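Local coordinates for alpha-catenin-like protein hmp-1 (PDB 5H5M), which links the cadherin-catenin complex of adherens junctions to actin filaments and is required for cell migration and shape change during embryonic body enclosure and elongation, at residues D239-S244 against L288-V293. Sequence-based numbering, arbitrary orientation.
Sequences DFLAVS and LRVCDV
Two donors of Ser244 grip the carbonyl oxygen of Phe240: the backbone N-H makes the ordinary helical bond, and the hydroxyl OG adds a second at 2.7 Å from Phe240 O. They reach it from opposite faces of the carbonyl plane, the hydroxyl standing out of that plane and not on a lone pair. Ser244 thus settles its hydroxyl within its own helix while turning its CB to the neighbouring one, where it meets Val290 CG2 at 3.7 Å. The same OG stands 3.4 Å above the plane of the Phe240 ring, offset toward its rim, which places the hydroxyl between its own helix's carbonyl and the ring. With CG anti to the backbone N (chi1 -175°), the ring extends across the gap tip first. Its CE2 comes within 4.0 Å of Val293 CG2, CZ touches Arg289 CB, and the backbone N of Val290 lies near the ring plane at the edge. The arginine chain, bent at chi2 and chi3, folds back so that NH2 stands 4.0 Å from Phe240 CE1, with the ring and guanidinium planes 64° apart; the Arg289 charge is paired with Asp232 of helix 207-233 in a salt bridge. An alanine in place of Phe240 would probably open a gap between the helices and leave Val293 and the Arg289 chain without the ring they pack against. Beside this, Leu241 CD2 meets Val290 CG1 at 3.9 Å, and helix 345-374 covers both residues through Ile369, Arg370 and Leu373. No hydrogen bond joins the segments, whose nearly antiparallel axes (164°) approach to 10.7 Å. Largely apolar packing between consecutive antiparallel helices, here 237-260 and 276-300, is characteristic of the four-helix bundle, in this case within the M domain of a vinculin/alpha-catenin family protein.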
loop_
_atom_site.group_PDB
_atom_site.type_symbol
_atom_site.label_atom_id
_atom_site.label_comp_id
_atom_site.label_asym_id
_atom_site.label_seq_id
_atom_site.Cartn_x
_atom_site.Cartn_y
_atom_site.Cartn_z
ATOM N N ASP A 239 3.222 -9.094 -3.223
ATOM C CA ASP A 239 2.123 -8.397 -2.560
ATOM C C ASP A 239 1.898 -7.024 -3.186
ATOM O O ASP A 239 0.762 -6.642 -3.486
ATOM C CB ASP A 239 2.391 -8.242 -1.064
ATOM C CG ASP A 239 2.283 -9.550 -0.313
ATOM O OD1 ASP A 239 1.617 -10.475 -0.821
ATOM O OD2 ASP A 239 2.857 -9.647 0.791
ATOM N N PHE A 240 2.986 -6.289 -3.394
ATOM C CA PHE A 240 2.861 -4.940 -3.922
ATOM C C PHE A 240 2.281 -4.943 -5.331
ATOM O O PHE A 240 1.431 -4.121 -5.652
ATOM C CB PHE A 240 4.203 -4.211 -3.918
ATOM C CG PHE A 240 4.093 -2.774 -4.335
ATOM C CD1 PHE A 240 3.642 -1.817 -3.441
ATOM C CD2 PHE A 240 4.410 -2.383 -5.627
ATOM C CE1 PHE A 240 3.524 -0.494 -3.820
ATOM C CE2 PHE A 240 4.297 -1.061 -6.012
ATOM C CZ PHE A 240 3.849 -0.116 -5.108
ATOM N N LEU A 241 2.731 -5.877 -6.162
ATOM C CA LEU A 241 2.259 -5.953 -7.537
ATOM C C LEU A 241 0.822 -6.461 -7.612
ATOM O O LEU A 241 0.048 -6.020 -8.462
ATOM C CB LEU A 241 3.179 -6.848 -8.368
ATOM C CG LEU A 241 4.620 -6.355 -8.525
ATOM C CD1 LEU A 241 5.370 -7.232 -9.505
ATOM C CD2 LEU A 241 4.663 -4.897 -8.966
ATOM N N ALA A 242 0.467 -7.383 -6.720
ATOM C CA ALA A 242 -0.881 -7.948 -6.703
ATOM C C ALA A 242 -1.903 -6.904 -6.260
ATOM O O ALA A 242 -2.991 -6.804 -6.828
ATOM C CB ALA A 242 -0.939 -9.171 -5.795
ATOM N N VAL A 243 -1.543 -6.128 -5.242
ATOM C CA VAL A 243 -2.399 -5.055 -4.753
ATOM C C VAL A 243 -2.449 -3.898 -5.755
ATOM O O VAL A 243 -3.516 -3.341 -6.013
ATOM C CB VAL A 243 -1.923 -4.541 -3.375
ATOM C CG1 VAL A 243 -2.621 -3.244 -3.007
ATOM C CG2 VAL A 243 -2.156 -5.598 -2.304
ATOM N N SER A 244 -1.297 -3.552 -6.326
ATOM C CA SER A 244 -1.232 -2.502 -7.342
ATOM C C SER A 244 -2.164 -2.810 -8.508
ATOM O O SER A 244 -2.913 -1.945 -8.962
ATOM C CB SER A 244 0.196 -2.322 -7.860
ATOM O OG SER A 244 1.023 -1.712 -6.886
ATOM N N LEU A 288 3.584 4.102 -12.090
ATOM C CA LEU A 288 4.959 4.574 -12.007
ATOM C C LEU A 288 5.663 4.000 -10.776
ATOM O O LEU A 288 6.869 3.741 -10.804
ATOM C CB LEU A 288 5.002 6.104 -11.994
ATOM C CG LEU A 288 4.718 6.756 -13.352
ATOM C CD1 LEU A 288 4.745 8.280 -13.267
ATOM C CD2 LEU A 288 5.707 6.257 -14.398
ATOM N N ARG A 289 4.908 3.799 -9.699
ATOM C CA ARG A 289 5.446 3.144 -8.510
ATOM C C ARG A 289 5.840 1.701 -8.824
ATOM O O ARG A 289 6.882 1.223 -8.376
ATOM C CB ARG A 289 4.431 3.188 -7.365
ATOM C CG ARG A 289 4.418 4.504 -6.609
ATOM C CD ARG A 289 5.614 4.596 -5.662
ATOM N NE ARG A 289 5.436 3.731 -4.497
ATOM C CZ ARG A 289 6.421 3.091 -3.875
ATOM N NH1 ARG A 289 7.674 3.203 -4.301
ATOM N NH2 ARG A 289 6.150 2.326 -2.828
ATOM N N VAL A 290 5.005 1.020 -9.603
ATOM C CA VAL A 290 5.299 -0.334 -10.063
ATOM C C VAL A 290 6.608 -0.361 -10.855
ATOM O O VAL A 290 7.437 -1.250 -10.671
ATOM C CB VAL A 290 4.149 -0.895 -10.935
ATOM C CG1 VAL A 290 4.609 -2.112 -11.741
ATOM C CG2 VAL A 290 2.952 -1.241 -10.071
ATOM N N CYS A 291 6.797 0.627 -11.725
ATOM C CA CYS A 291 8.038 0.740 -12.490
ATOM C C CYS A 291 9.249 0.925 -11.580
ATOM O O CYS A 291 10.269 0.255 -11.754
ATOM C CB CYS A 291 7.958 1.899 -13.489
ATOM S SG CYS A 291 6.761 1.652 -14.827
ATOM N N ASP A 292 9.134 1.833 -10.614
ATOM C CA ASP A 292 10.225 2.106 -9.675
ATOM C C ASP A 292 10.639 0.866 -8.892
ATOM O O ASP A 292 11.824 0.548 -8.783
ATOM C CB ASP A 292 9.830 3.206 -8.689
ATOM C CG ASP A 292 9.774 4.575 -9.330
ATOM O OD1 ASP A 292 10.384 4.754 -10.405
ATOM O OD2 ASP A 292 9.125 5.473 -8.753
ATOM N N VAL A 293 9.646 0.170 -8.350
ATOM C CA VAL A 293 9.876 -0.949 -7.446
ATOM C C VAL A 293 10.436 -2.171 -8.173
ATOM O O VAL A 293 11.285 -2.884 -7.640
ATOM C CB VAL A 293 8.568 -1.319 -6.707
ATOM C CG1 VAL A 293 8.715 -2.617 -5.945
ATOM C CG2 VAL A 293 8.169 -0.196 -5.758
#